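Local atomic coordinates of uncharacterized protein Atu1656 (Agrobacterium tumefaciens, PDB entry 2OJH), a protein that is of unknown function but folds as a six-bladed beta-propeller related to the C-terminal domain of TolB. Residues G81-C86 against G120-M125; V105-S110 against K127-Y132; V232-D237 against L247-Q252. All coordinates share one frame; numbering follows the deposited sequence. Where two conformers were deposited one is given.

Contact 1: G81-C86 against G120-M125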
ATOM      1  N   GLY A  81     -12.433  16.884   0.434  1.00 34.10           N
ATOM      2  CA  GLY A  81     -13.277  17.600   1.399  1.00 33.69           C
ATOM      3  C   GLY A  81     -12.616  17.752   2.763  1.00 33.18           C
ATOM      4  O   GLY A  81     -11.458  18.194   2.846  1.00 32.67           O
ATOM      5  N   PHE A  82     -13.332  17.364   3.825  1.00 32.02           N
ATOM      6  CA  PHE A  82     -12.871  17.612   5.194  1.00 32.60           C
ATOM      7  C   PHE A  82     -11.633  16.782   5.491  1.00 32.81           C
ATOM      8  O   PHE A  82     -10.965  17.004   6.491  1.00 34.06           O
ATOM      9  CB  PHE A  82     -13.967  17.319   6.237  1.00 32.54           C
ATOM     10  CG  PHE A  82     -14.399  15.877   6.277  1.00 33.55           C
ATOM     11  CD1 PHE A  82     -13.578  14.913   6.848  1.00 34.57           C
ATOM     12  CD2 PHE A  82     -15.616  15.490   5.746  1.00 35.28           C
ATOM     13  CE1 PHE A  82     -13.945  13.579   6.883  1.00 35.13           C
ATOM     14  CE2 PHE A  82     -16.010  14.161   5.788  1.00 35.31           C
ATOM     15  CZ  PHE A  82     -15.158  13.199   6.351  1.00 34.56           C
ATOM     16  N   ALA A  83     -11.342  15.819   4.631  1.00 32.33           N
ATOM     17  CA  ALA A  83     -10.304  14.813   4.951  1.00 32.97           C
ATOM     18  C   ALA A  83      -8.910  15.328   4.621  1.00 33.60           C
ATOM     19  O   ALA A  83      -8.337  14.986   3.584  1.00 33.83           O
ATOM     20  CB  ALA A  83     -10.570  13.521   4.206  1.00 33.05           C
ATOM     21  N   THR A  84      -8.372  16.181   5.484  1.00 33.99           N
ATOM     22  CA  THR A  84      -7.121  16.865   5.161  1.00 34.98           C
ATOM     23  C   THR A  84      -5.981  16.350   6.028  1.00 34.93           C
ATOM     24  O   THR A  84      -4.912  16.979   6.108  1.00 35.44           O
ATOM     25  CB  THR A  84      -7.252  18.341   5.402  1.00 34.96           C
ATOM     26  OG1 THR A  84      -7.695  18.549   6.753  1.00 36.14           O
ATOM     27  CG2 THR A  84      -8.279  18.960   4.427  1.00 35.87           C
ATOM     28  N   ILE A  85      -6.212  15.232   6.710  1.00 35.32           N
ATOM     29  CA  ILE A  85      -5.143  14.573   7.427  1.00 34.59           C
ATOM     30  C   ILE A  85      -5.157  13.106   7.000  1.00 35.84           C
ATOM     31  O   ILE A  85      -5.365  12.198   7.830  1.00 36.38           O
ATOM     32  CB  ILE A  85      -5.228  14.712   8.977  1.00 34.53           C
ATOM     33  CG1 ILE A  85      -5.433  16.164   9.420  1.00 33.84           C
ATOM     34  CG2 ILE A  85      -3.922  14.212   9.611  1.00 34.49           C
ATOM     35  CD1 ILE A  85      -5.852  16.321  10.935  1.00 34.53           C
ATOM     36  N   CYS A  86      -4.961  12.899   5.697  1.00 36.53           N
ATOM     37  CA  CYS A  86      -4.824  11.578   5.093  1.00 38.43           C
ATOM     38  C   CYS A  86      -3.439  10.987   5.360  1.00 38.76           C
ATOM     39  O   CYS A  86      -2.418  11.703   5.363  1.00 40.33           O
ATOM     40  CB  CYS A  86      -5.026  11.657   3.581  1.00 38.21           C
ATOM     41  SG  CYS A  86      -6.698  12.049   3.172  1.00 42.83           S
ATOM     42  N   GLY A 120     -14.377  14.993  -3.989  1.00 37.38           N
ATOM     43  CA  GLY A 120     -15.655  15.223  -3.322  1.00 35.60           C
ATOM     44  C   GLY A 120     -15.649  14.818  -1.857  1.00 34.42           C
ATOM     45  O   GLY A 120     -14.583  14.728  -1.215  1.00 35.32           O
ATOM     46  N   THR A 121     -16.828  14.474  -1.360  1.00 32.86           N
ATOM     47  CA  THR A 121     -17.112  14.273   0.066  1.00 32.76           C
ATOM     48  C   THR A 121     -16.869  12.846   0.472  1.00 33.60           C
ATOM     49  O   THR A 121     -17.542  11.948  -0.040  1.00 34.44           O
ATOM     50  CB  THR A 121     -18.579  14.602   0.335  1.00 33.14           C
ATOM     51  OG1 THR A 121     -18.820  15.912  -0.166  1.00 30.47           O
ATOM     52  CG2 THR A 121     -18.929  14.551   1.822  1.00 32.56           C
ATOM     53  N   PRO A 122     -15.929  12.624   1.412  1.00 32.90           N
ATOM     54  CA  PRO A 122     -15.671  11.258   1.840  1.00 32.41           C
ATOM     55  C   PRO A 122     -16.841  10.571   2.534  1.00 31.61           C
ATOM     56  O   PRO A 122     -17.533  11.187   3.346  1.00 33.15           O
ATOM     57  CB  PRO A 122     -14.519  11.416   2.851  1.00 32.52           C
ATOM     58  CG  PRO A 122     -13.914  12.749   2.574  1.00 32.94           C
ATOM     59  CD  PRO A 122     -15.073  13.596   2.126  1.00 32.93           C
ATOM     60  N   ARG A 123     -17.050   9.306   2.213  0.50 31.04           N
ATOM     61  CA  ARG A 123     -18.075   8.492   2.839  0.50 31.67           C
ATOM     62  C   ARG A 123     -17.417   7.529   3.830  0.50 31.10           C
ATOM     63  O   ARG A 123     -16.627   6.708   3.424  0.50 29.09           O
ATOM     64  CB  ARG A 123     -18.824   7.710   1.751  0.50 31.82           C
ATOM     65  CG  ARG A 123     -19.687   8.559   0.799  0.50 32.12           C
ATOM     66  CD  ARG A 123     -19.882   7.885  -0.592  0.50 32.79           C
ATOM     67  NE  ARG A 123     -19.871   6.415  -0.501  0.50 37.42           N
ATOM     68  CZ  ARG A 123     -19.364   5.585  -1.416  0.50 37.79           C
ATOM     69  NH1 ARG A 123     -18.798   6.042  -2.527  0.50 36.13           N
ATOM     70  NH2 ARG A 123     -19.411   4.274  -1.209  0.50 39.49           N
ATOM     71  N   LEU A 124     -17.751   7.635   5.124  1.00 32.23           N
ATOM     72  CA  LEU A 124     -17.119   6.784   6.174  1.00 34.31           C
ATOM     73  C   LEU A 124     -17.469   5.315   5.995  1.00 34.50           C
ATOM     74  O   LEU A 124     -18.668   4.959   5.873  1.00 33.03           O
ATOM     75  CB  LEU A 124     -17.519   7.233   7.616  1.00 34.87           C
ATOM     76  CG  LEU A 124     -16.905   6.451   8.787  1.00 33.45           C
ATOM     77  CD1 LEU A 124     -15.376   6.606   8.874  1.00 32.55           C
ATOM     78  CD2 LEU A 124     -17.579   6.856  10.095  1.00 35.72           C
HETATM   79  N   MSE A 125     -16.434   4.475   6.006  1.00 35.50           N
HETATM   80  CA  MSE A 125     -16.606   3.045   5.883  1.00 36.38           C
HETATM   81  C   MSE A 125     -16.479   2.343   7.226  1.00 36.92           C
HETATM   82  O   MSE A 125     -17.253   1.434   7.523  1.00 37.23           O
HETATM   83  CB  MSE A 125     -15.571   2.435   4.930  1.00 36.19           C
HETATM   84  CG  MSE A 125     -15.677   2.751   3.473  1.00 37.99           C
HETATM   85 SE   MSE A 125     -17.452   2.381   2.739  0.80 49.36          SE
HETATM   86  CE  MSE A 125     -18.208   4.128   2.544  1.00 42.39           C
TER
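Pro-122 packs against one face of the phenyl ring of Phe-82 and touches it with its side-chain carbons CB, CG and CD. Its CG sits over that face, 4.2 Å from the Phe-82 ring centroid and 21° off the normal, a CH-pi contact shifted toward the rim. CD approaches the same side of the phenyl, Pro-122 CD to Phe-82 CE2 being 3.8 Å, while CB approaches CZ. Phe-82 CG stands between its own backbone N and carbonyl carbon (chi1 63°), and although the CB bond does not aim at the proline, the far end of the ring comes nearer to it. Ala-83, centre of an inverse gamma turn, adds a second apolar surface: its CB meets Pro-122 CG at 3.8 Å. Gly-81 completes the contact with its backbone, passing beside Gly-120 and Thr-121 at a positive phi that favours glycine. Tyr-113 of the neighbouring strand 111-116 packs on Pro-122 and meets Phe-82 edge-to-face. The loop after strand 76-77 is thereby packed against the outermost strand region of the next propeller blade. With no hydrogen bond across it, this join depends on dispersion, the CH-pi contact and close fit of shape.

Contact 2: V105-S110 against K127-Y132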
ATOM      1  N   VAL A 105      -9.198  13.403  10.612  1.00 36.32           N
ATOM      2  CA  VAL A 105      -9.896  14.642  11.007  1.00 34.31           C
ATOM      3  C   VAL A 105     -11.047  14.370  11.976  1.00 34.95           C
ATOM      4  O   VAL A 105     -11.149  15.008  13.027  1.00 34.66           O
ATOM      5  CB  VAL A 105     -10.391  15.457   9.767  1.00 33.21           C
ATOM      6  CG1 VAL A 105     -11.434  16.501  10.152  1.00 33.62           C
ATOM      7  CG2 VAL A 105      -9.221  16.111   9.080  1.00 31.41           C
ATOM      8  N   GLU A 106     -11.904  13.416  11.628  1.00 35.84           N
ATOM      9  CA  GLU A 106     -13.161  13.213  12.359  1.00 36.37           C
ATOM     10  C   GLU A 106     -13.031  12.657  13.762  1.00 36.90           C
ATOM     11  O   GLU A 106     -13.759  13.086  14.655  1.00 37.45           O
ATOM     12  CB  GLU A 106     -14.126  12.360  11.547  1.00 37.13           C
ATOM     13  CG  GLU A 106     -14.872  13.164  10.509  1.00 37.74           C
ATOM     14  CD  GLU A 106     -16.100  12.451   9.972  1.00 39.11           C
ATOM     15  OE1 GLU A 106     -15.992  11.286   9.533  1.00 34.79           O
ATOM     16  OE2 GLU A 106     -17.177  13.084   9.951  1.00 41.59           O
ATOM     17  N   PHE A 107     -12.097  11.730  13.962  1.00 36.80           N
ATOM     18  CA  PHE A 107     -12.013  10.987  15.215  1.00 37.18           C
ATOM     19  C   PHE A 107     -10.635  10.989  15.861  1.00 37.12           C
ATOM     20  O   PHE A 107     -10.458  10.391  16.926  1.00 38.01           O
ATOM     21  CB  PHE A 107     -12.497   9.550  15.000  1.00 37.02           C
ATOM     22  CG  PHE A 107     -13.865   9.470  14.359  1.00 36.56           C
ATOM     23  CD1 PHE A 107     -15.011   9.752  15.098  1.00 38.82           C
ATOM     24  CD2 PHE A 107     -13.999   9.143  13.015  1.00 35.06           C
ATOM     25  CE1 PHE A 107     -16.260   9.701  14.515  1.00 36.20           C
ATOM     26  CE2 PHE A 107     -15.265   9.082  12.422  1.00 38.79           C
ATOM     27  CZ  PHE A 107     -16.379   9.356  13.178  1.00 36.89           C
ATOM     28  N   GLY A 108      -9.672  11.673  15.248  1.00 36.84           N
ATOM     29  CA  GLY A 108      -8.337  11.816  15.841  1.00 37.80           C
ATOM     30  C   GLY A 108      -7.506  10.572  15.645  1.00 37.87           C
ATOM     31  O   GLY A 108      -6.391  10.467  16.158  1.00 39.12           O
ATOM     32  N   LYS A 109      -8.054   9.615  14.907  1.00 37.41           N
ATOM     33  CA  LYS A 109      -7.343   8.385  14.567  1.00 38.27           C
ATOM     34  C   LYS A 109      -7.831   7.863  13.236  1.00 37.44           C
ATOM     35  O   LYS A 109      -8.912   8.227  12.793  1.00 36.52           O
ATOM     36  CB  LYS A 109      -7.443   7.321  15.649  1.00 39.03           C
ATOM     37  CG  LYS A 109      -8.808   6.923  16.082  1.00 41.99           C
ATOM     38  CD  LYS A 109      -8.692   6.290  17.464  1.00 48.30           C
ATOM     39  CE  LYS A 109     -10.007   6.370  18.189  1.00 50.52           C
ATOM     40  NZ  LYS A 109      -9.935   5.802  19.571  1.00 54.82           N
ATOM     41  N   SER A 110      -7.014   7.027  12.596  1.00 36.19           N
ATOM     42  CA  SER A 110      -7.286   6.650  11.208  1.00 36.20           C
ATOM     43  C   SER A 110      -8.643   5.989  11.012  1.00 36.03           C
ATOM     44  O   SER A 110      -8.945   4.994  11.680  1.00 36.49           O
ATOM     45  CB  SER A 110      -6.200   5.707  10.700  1.00 35.68           C
ATOM     46  OG  SER A 110      -6.398   5.445   9.316  1.00 36.33           O
ATOM     47  N   LYS A 127     -16.493   2.085  11.306  1.00 37.51           N
ATOM     48  CA  LYS A 127     -16.921   2.623  12.581  1.00 36.81           C
ATOM     49  C   LYS A 127     -16.002   2.206  13.717  1.00 37.42           C
ATOM     50  O   LYS A 127     -16.081   2.781  14.788  1.00 37.99           O
ATOM     51  CB  LYS A 127     -18.363   2.210  12.876  1.00 37.25           C
ATOM     52  CG  LYS A 127     -19.369   2.862  11.920  1.00 37.04           C
ATOM     53  CD  LYS A 127     -20.731   2.261  12.089  1.00 40.04           C
ATOM     54  CE  LYS A 127     -21.672   2.768  10.999  1.00 40.87           C
ATOM     55  NZ  LYS A 127     -22.987   2.147  11.227  1.00 43.15           N
ATOM     56  N   ASN A 128     -15.149   1.210  13.475  1.00 36.53           N
ATOM     57  CA  ASN A 128     -14.233   0.666  14.490  1.00 37.92           C
ATOM     58  C   ASN A 128     -12.818   1.074  14.138  1.00 37.64           C
ATOM     59  O   ASN A 128     -12.354   0.793  13.021  1.00 38.00           O
ATOM     60  CB  ASN A 128     -14.355  -0.851  14.546  1.00 38.09           C
ATOM     61  CG  ASN A 128     -15.776  -1.324  14.924  1.00 41.39           C
ATOM     62  OD1 ASN A 128     -16.436  -0.735  15.778  1.00 43.16           O
ATOM     63  ND2 ASN A 128     -16.233  -2.392  14.280  1.00 42.27           N
ATOM     64  N   LEU A 129     -12.151   1.765  15.071  1.00 37.74           N
ATOM     65  CA  LEU A 129     -10.914   2.502  14.780  1.00 37.92           C
ATOM     66  C   LEU A 129      -9.782   2.102  15.707  1.00 37.73           C
ATOM     67  O   LEU A 129     -10.028   1.536  16.777  1.00 37.71           O
ATOM     68  CB  LEU A 129     -11.160   4.021  14.886  1.00 38.00           C
ATOM     69  CG  LEU A 129     -12.392   4.526  14.146  1.00 40.03           C
ATOM     70  CD1 LEU A 129     -12.579   6.030  14.296  1.00 40.59           C
ATOM     71  CD2 LEU A 129     -12.323   4.169  12.646  1.00 41.03           C
ATOM     72  N   PRO A 130      -8.527   2.357  15.285  1.00 37.54           N
ATOM     73  CA  PRO A 130      -8.197   2.847  13.957  1.00 37.02           C
ATOM     74  C   PRO A 130      -8.177   1.737  12.893  1.00 37.60           C
ATOM     75  O   PRO A 130      -7.894   0.562  13.199  1.00 37.74           O
ATOM     76  CB  PRO A 130      -6.784   3.403  14.129  1.00 37.17           C
ATOM     77  CG  PRO A 130      -6.197   2.624  15.221  1.00 36.88           C
ATOM     78  CD  PRO A 130      -7.318   2.168  16.117  1.00 36.98           C
ATOM     79  N   SER A 131      -8.467   2.128  11.658  1.00 36.54           N
ATOM     80  CA  SER A 131      -8.413   1.230  10.505  1.00 36.18           C
ATOM     81  C   SER A 131      -7.621   1.854   9.337  1.00 36.73           C
ATOM     82  O   SER A 131      -7.782   3.041   9.024  1.00 34.48           O
ATOM     83  CB  SER A 131      -9.823   0.866  10.068  1.00 34.98           C
ATOM     84  OG  SER A 131     -10.546   0.260  11.130  1.00 34.31           O
ATOM     85  N   TYR A 132      -6.738   1.053   8.720  1.00 36.49           N
ATOM     86  CA  TYR A 132      -5.789   1.545   7.702  1.00 36.43           C
ATOM     87  C   TYR A 132      -6.038   0.849   6.355  1.00 36.59           C
ATOM     88  O   TYR A 132      -5.812  -0.341   6.221  1.00 36.51           O
ATOM     89  CB  TYR A 132      -4.354   1.314   8.176  1.00 38.14           C
ATOM     90  CG  TYR A 132      -4.092   1.962   9.515  1.00 39.93           C
ATOM     91  CD1 TYR A 132      -3.652   3.297   9.596  1.00 39.17           C
ATOM     92  CD2 TYR A 132      -4.300   1.258  10.704  1.00 38.11           C
ATOM     93  CE1 TYR A 132      -3.399   3.897  10.833  1.00 39.63           C
ATOM     94  CE2 TYR A 132      -4.092   1.858  11.922  1.00 41.13           C
ATOM     95  CZ  TYR A 132      -3.634   3.177  11.978  1.00 42.56           C
ATOM     96  OH  TYR A 132      -3.407   3.750  13.207  1.00 41.74           O
TER
HETATM   97  O   HOH W   1      -4.243   6.575  13.531  1.00 29.15           O
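Ser-110 and Ser-131 are joined by two hydrogen bonds that use the carbonyl oxygens of both residues. The amide of Ser-131 reaches across to the backbone oxygen of Ser-110, N to O 2.9 Å and nearly straight (163° at the hydrogen), and the hydroxyl OG of Ser-110 donates back to Ser-131 O at 2.8 Å. Both donors stand well above the plane of the carbonyl they meet. Ser-110 OG is anti to its backbone N (chi1 -175°), which turns the hydroxyl to the Ser-131 carbonyl. A water accepts from Ser-110 N at 3.0 Å and is also hydrogen-bonded to Tyr-132 OH, bridging the two segments. Within 127-132, Ser-131 OG donates to Asn-128 O, in the plane of that carbonyl, and also pairs with Arg-149.

Around this polar centre, Ser-110 CB comes close to Tyr-132 CE1, 3.3 Å away, and Pro-130, which follows a cis peptide bond, brings its CA to Ser-110 O at 3.2 Å in a CA-H...O contact. Farther out, Leu-129 CD1 touches Phe-107 at CB, CG and CD2, the two side chains crossing at about a right angle, with CD1 to CB 3.6 Å. Leu-129 CB meets the aliphatic CG of Lys-109.

The hairpin loop between strands 98-103 and 111-116 thus meets the start of strand 131-136 in the following propeller blade, where paired backbone and hydroxyl bonds fix the position of Ser-110 and apolar contacts flank them on the loop.

Contact 3: V232-D237 against L247-Q252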
ATOM      1  N   VAL A 232       6.008  -7.677  -5.051  1.00 34.87           N
ATOM      2  CA  VAL A 232       7.071  -6.725  -4.669  1.00 34.99           C
ATOM      3  C   VAL A 232       6.868  -6.359  -3.183  1.00 35.01           C
ATOM      4  O   VAL A 232       5.735  -6.340  -2.682  1.00 35.15           O
ATOM      5  CB  VAL A 232       7.053  -5.446  -5.605  1.00 35.27           C
ATOM      6  CG1 VAL A 232       5.817  -4.617  -5.370  1.00 34.78           C
ATOM      7  CG2 VAL A 232       8.302  -4.585  -5.427  1.00 35.69           C
ATOM      8  N   PHE A 233       7.951  -6.072  -2.472  1.00 34.26           N
ATOM      9  CA  PHE A 233       7.856  -5.779  -1.051  1.00 34.40           C
ATOM     10  C   PHE A 233       9.178  -5.155  -0.622  1.00 34.31           C
ATOM     11  O   PHE A 233      10.110  -5.087  -1.424  1.00 33.18           O
ATOM     12  CB  PHE A 233       7.480  -7.031  -0.215  1.00 34.53           C
ATOM     13  CG  PHE A 233       8.528  -8.135  -0.222  1.00 35.14           C
ATOM     14  CD1 PHE A 233       8.578  -9.036  -1.266  1.00 35.43           C
ATOM     15  CD2 PHE A 233       9.392  -8.307   0.852  1.00 34.83           C
ATOM     16  CE1 PHE A 233       9.521 -10.075  -1.267  1.00 34.70           C
ATOM     17  CE2 PHE A 233      10.366  -9.335   0.842  1.00 33.24           C
ATOM     18  CZ  PHE A 233      10.417 -10.198  -0.211  1.00 32.66           C
ATOM     19  N   VAL A 234       9.222  -4.621   0.595  1.00 34.14           N
ATOM     20  CA  VAL A 234      10.446  -4.021   1.137  1.00 34.50           C
ATOM     21  C   VAL A 234      10.985  -4.893   2.272  1.00 35.00           C
ATOM     22  O   VAL A 234      10.206  -5.352   3.096  1.00 35.38           O
ATOM     23  CB  VAL A 234      10.159  -2.644   1.708  1.00 35.58           C
ATOM     24  CG1 VAL A 234      11.371  -2.076   2.455  1.00 31.64           C
ATOM     25  CG2 VAL A 234       9.716  -1.668   0.599  1.00 34.28           C
ATOM     26  N   SER A 235      12.303  -5.069   2.344  1.00 35.11           N
ATOM     27  CA  SER A 235      12.976  -5.767   3.459  1.00 36.02           C
ATOM     28  C   SER A 235      13.832  -4.788   4.264  1.00 35.44           C
ATOM     29  O   SER A 235      14.758  -4.179   3.719  1.00 35.05           O
ATOM     30  CB  SER A 235      13.891  -6.886   2.944  1.00 36.77           C
ATOM     31  OG  SER A 235      13.132  -8.039   2.589  1.00 39.81           O
ATOM     32  N   TYR A 236      13.512  -4.617   5.549  1.00 35.11           N
ATOM     33  CA  TYR A 236      14.341  -3.826   6.449  1.00 35.78           C
ATOM     34  C   TYR A 236      15.363  -4.757   7.073  1.00 36.78           C
ATOM     35  O   TYR A 236      15.144  -5.961   7.076  1.00 36.89           O
ATOM     36  CB  TYR A 236      13.506  -3.325   7.593  1.00 35.64           C
ATOM     37  CG  TYR A 236      12.566  -2.178   7.309  1.00 33.93           C
ATOM     38  CD1 TYR A 236      12.970  -0.852   7.507  1.00 34.22           C
ATOM     39  CD2 TYR A 236      11.284  -2.418   6.903  1.00 35.20           C
ATOM     40  CE1 TYR A 236      12.072   0.219   7.295  1.00 31.86           C
ATOM     41  CE2 TYR A 236      10.390  -1.358   6.678  1.00 34.09           C
ATOM     42  CZ  TYR A 236      10.807  -0.040   6.890  1.00 35.69           C
ATOM     43  OH  TYR A 236       9.911   1.035   6.696  1.00 36.02           O
ATOM     44  N   ASP A 237      16.448  -4.226   7.634  1.00 38.76           N
ATOM     45  CA  ASP A 237      17.299  -5.056   8.485  1.00 40.53           C
ATOM     46  C   ASP A 237      16.478  -5.649   9.643  1.00 41.24           C
ATOM     47  O   ASP A 237      15.460  -5.084  10.069  1.00 42.12           O
ATOM     48  CB  ASP A 237      18.524  -4.285   9.007  1.00 40.90           C
ATOM     49  CG  ASP A 237      19.452  -3.795   7.884  1.00 42.47           C
ATOM     50  OD1 ASP A 237      19.334  -4.245   6.709  1.00 42.84           O
ATOM     51  OD2 ASP A 237      20.305  -2.930   8.185  1.00 44.65           O
ATOM     52  N   LEU A 247      15.702   4.744   6.203  1.00 36.77           N
ATOM     53  CA  LEU A 247      16.726   3.718   6.469  1.00 37.18           C
ATOM     54  C   LEU A 247      17.156   3.088   5.156  1.00 36.90           C
ATOM     55  O   LEU A 247      16.438   3.177   4.158  1.00 36.83           O
ATOM     56  CB  LEU A 247      16.131   2.625   7.368  1.00 37.34           C
ATOM     57  CG  LEU A 247      15.689   3.047   8.772  1.00 37.03           C
ATOM     58  CD1 LEU A 247      14.837   1.957   9.387  1.00 39.19           C
ATOM     59  CD2 LEU A 247      16.922   3.305   9.617  1.00 36.42           C
ATOM     60  N   ASP A 248      18.310   2.446   5.185  1.00 37.19           N
ATOM     61  CA  ASP A 248      18.821   1.665   4.062  1.00 37.49           C
ATOM     62  C   ASP A 248      18.025   0.369   3.990  1.00 37.78           C
ATOM     63  O   ASP A 248      18.169  -0.498   4.860  1.00 37.23           O
ATOM     64  CB  ASP A 248      20.318   1.407   4.270  1.00 38.38           C
ATOM     65  CG  ASP A 248      21.141   2.653   4.043  1.00 39.62           C
ATOM     66  OD1 ASP A 248      20.844   3.371   3.070  1.00 42.09           O
ATOM     67  OD2 ASP A 248      22.071   2.920   4.832  1.00 42.39           O
ATOM     68  N   VAL A 249      17.124   0.286   3.002  1.00 36.94           N
ATOM     69  CA  VAL A 249      16.288  -0.913   2.795  1.00 37.33           C
ATOM     70  C   VAL A 249      16.563  -1.594   1.424  1.00 37.59           C
ATOM     71  O   VAL A 249      17.437  -1.150   0.674  1.00 37.17           O
ATOM     72  CB  VAL A 249      14.769  -0.646   2.994  1.00 36.85           C
ATOM     73  CG1 VAL A 249      14.498  -0.074   4.395  1.00 35.95           C
ATOM     74  CG2 VAL A 249      14.182   0.273   1.894  1.00 36.31           C
ATOM     75  N   ARG A 250      15.849  -2.693   1.157  1.00 37.29           N
ATOM     76  CA  ARG A 250      15.943  -3.436  -0.097  0.50 37.06           C
ATOM     77  C   ARG A 250      14.538  -3.547  -0.665  1.00 36.72           C
ATOM     78  O   ARG A 250      13.621  -3.882   0.068  1.00 37.21           O
ATOM     79  CB  ARG A 250      16.482  -4.846   0.153  0.50 36.79           C
ATOM     80  CG  ARG A 250      17.900  -4.922   0.715  0.50 37.39           C
ATOM     81  CD  ARG A 250      18.238  -6.341   1.192  0.50 37.59           C
ATOM     82  NE  ARG A 250      19.680  -6.582   1.301  0.50 38.91           N
ATOM     83  CZ  ARG A 250      20.431  -6.293   2.364  0.50 39.31           C
ATOM     84  NH1 ARG A 250      19.896  -5.725   3.442  0.50 38.54           N
ATOM     85  NH2 ARG A 250      21.731  -6.569   2.348  0.50 38.42           N
ATOM     86  N   VAL A 251      14.367  -3.250  -1.951  1.00 36.47           N
ATOM     87  CA  VAL A 251      13.106  -3.498  -2.635  1.00 36.52           C
ATOM     88  C   VAL A 251      13.276  -4.894  -3.252  1.00 36.59           C
ATOM     89  O   VAL A 251      14.205  -5.131  -4.038  1.00 35.84           O
ATOM     90  CB  VAL A 251      12.778  -2.402  -3.672  1.00 36.90           C
ATOM     91  CG1 VAL A 251      11.525  -2.748  -4.493  1.00 37.88           C
ATOM     92  CG2 VAL A 251      12.589  -1.040  -2.967  1.00 36.67           C
ATOM     93  N   GLN A 252      12.396  -5.808  -2.844  1.00 35.67           N
ATOM     94  CA  GLN A 252      12.497  -7.197  -3.195  1.00 35.97           C
ATOM     95  C   GLN A 252      11.378  -7.607  -4.114  1.00 35.21           C
ATOM     96  O   GLN A 252      10.317  -6.981  -4.137  1.00 35.11           O
ATOM     97  CB  GLN A 252      12.380  -8.071  -1.943  1.00 36.28           C
ATOM     98  CG  GLN A 252      13.306  -7.721  -0.821  1.00 38.25           C
ATOM     99  CD  GLN A 252      14.682  -8.236  -1.067  1.00 41.10           C
ATOM    100  OE1 GLN A 252      15.515  -7.522  -1.591  1.00 45.44           O
ATOM    101  NE2 GLN A 252      14.928  -9.496  -0.727  1.00 42.31           N
TER
HETATM  102  O   HOH W   2      13.759 -10.601   1.851  1.00 48.15           O
HETATM  103  O   HOH W   3      16.672  -1.330   7.286  1.00 37.26           O
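Gln-252 and Phe-233 form the shortest hydrogen bond of this strand pair: Gln-252 N donates to Phe-233 O at 2.8 Å, almost straight at 172°. Phe-233 N returns a bond to Gln-252 O, and Ser-235 and Arg-250 make the next hydrogen-bonded pair, with Ser-235 N to Arg-250 O 2.9 Å. Between these lies Val-234 opposite Val-251, a non-hydrogen-bonded pair. On the side of the sheet shared with Phe-233 and Ser-235, the methylene CB of Gln-252 sits over one face of the Phe-233 ring, 3.6 Å from its centroid, in a CH-pi contact. The Gln-252 chain is bent at chi2 (-79°), and its amide plane stands 87° from the ring; OE1 is hydrogen-bonded to Thr-263. Gln-252 CG lies 3.4 Å from Ser-235 OG, a hydroxyl paired with Asp-219 that also accepts a water's hydrogen; the same water is weakly bound by Gln-252 NE2.

Strands 230-237 and 247-255 form the central antiparallel hairpin of a four-stranded propeller blade, flanked by strands 217-224 and 262-267. On its other side the contacts are apolar: Val-234 CG1 meets Val-249 CG2 at 3.7 Å, and Val-232 CG2 meets Val-251 CG1. Tyr-236 lies beside Val-249, its CD1 3.6 Å from Val-249 CG1, while Leu-247 CD1 comes in at the ring edge near its plane. Tyr-236 OH is held by Pro-244 O. Toward the hairpin's loop, a water links Asp-237 N to Asp-248 O, and Asp-237 OD1 makes a long salt bridge to Arg-250 NH1, 3.6 Å, at the guanidinium edge.

How the contacts relate
From the N terminus, the chain leaves strand 76-77 and enters 81-86, whose loop contact 1 closes when 120-125 returns along strand 123-124, the outer strand of the next sheet. Before that closure it has passed through 105-110, which contact 2 joins to 127-132 at the start of the following sheet. Contacts 1 and 2 therefore cross along the chain, and they also touch: Val-105 and Glu-106 pack on Phe-82. Together they link successive propeller blades. Contact 3 comes later, in series with both, closing a short hairpin within a single blade; its centre lies about 31 Å from that of contact 1, on the opposite side of the chain's centre.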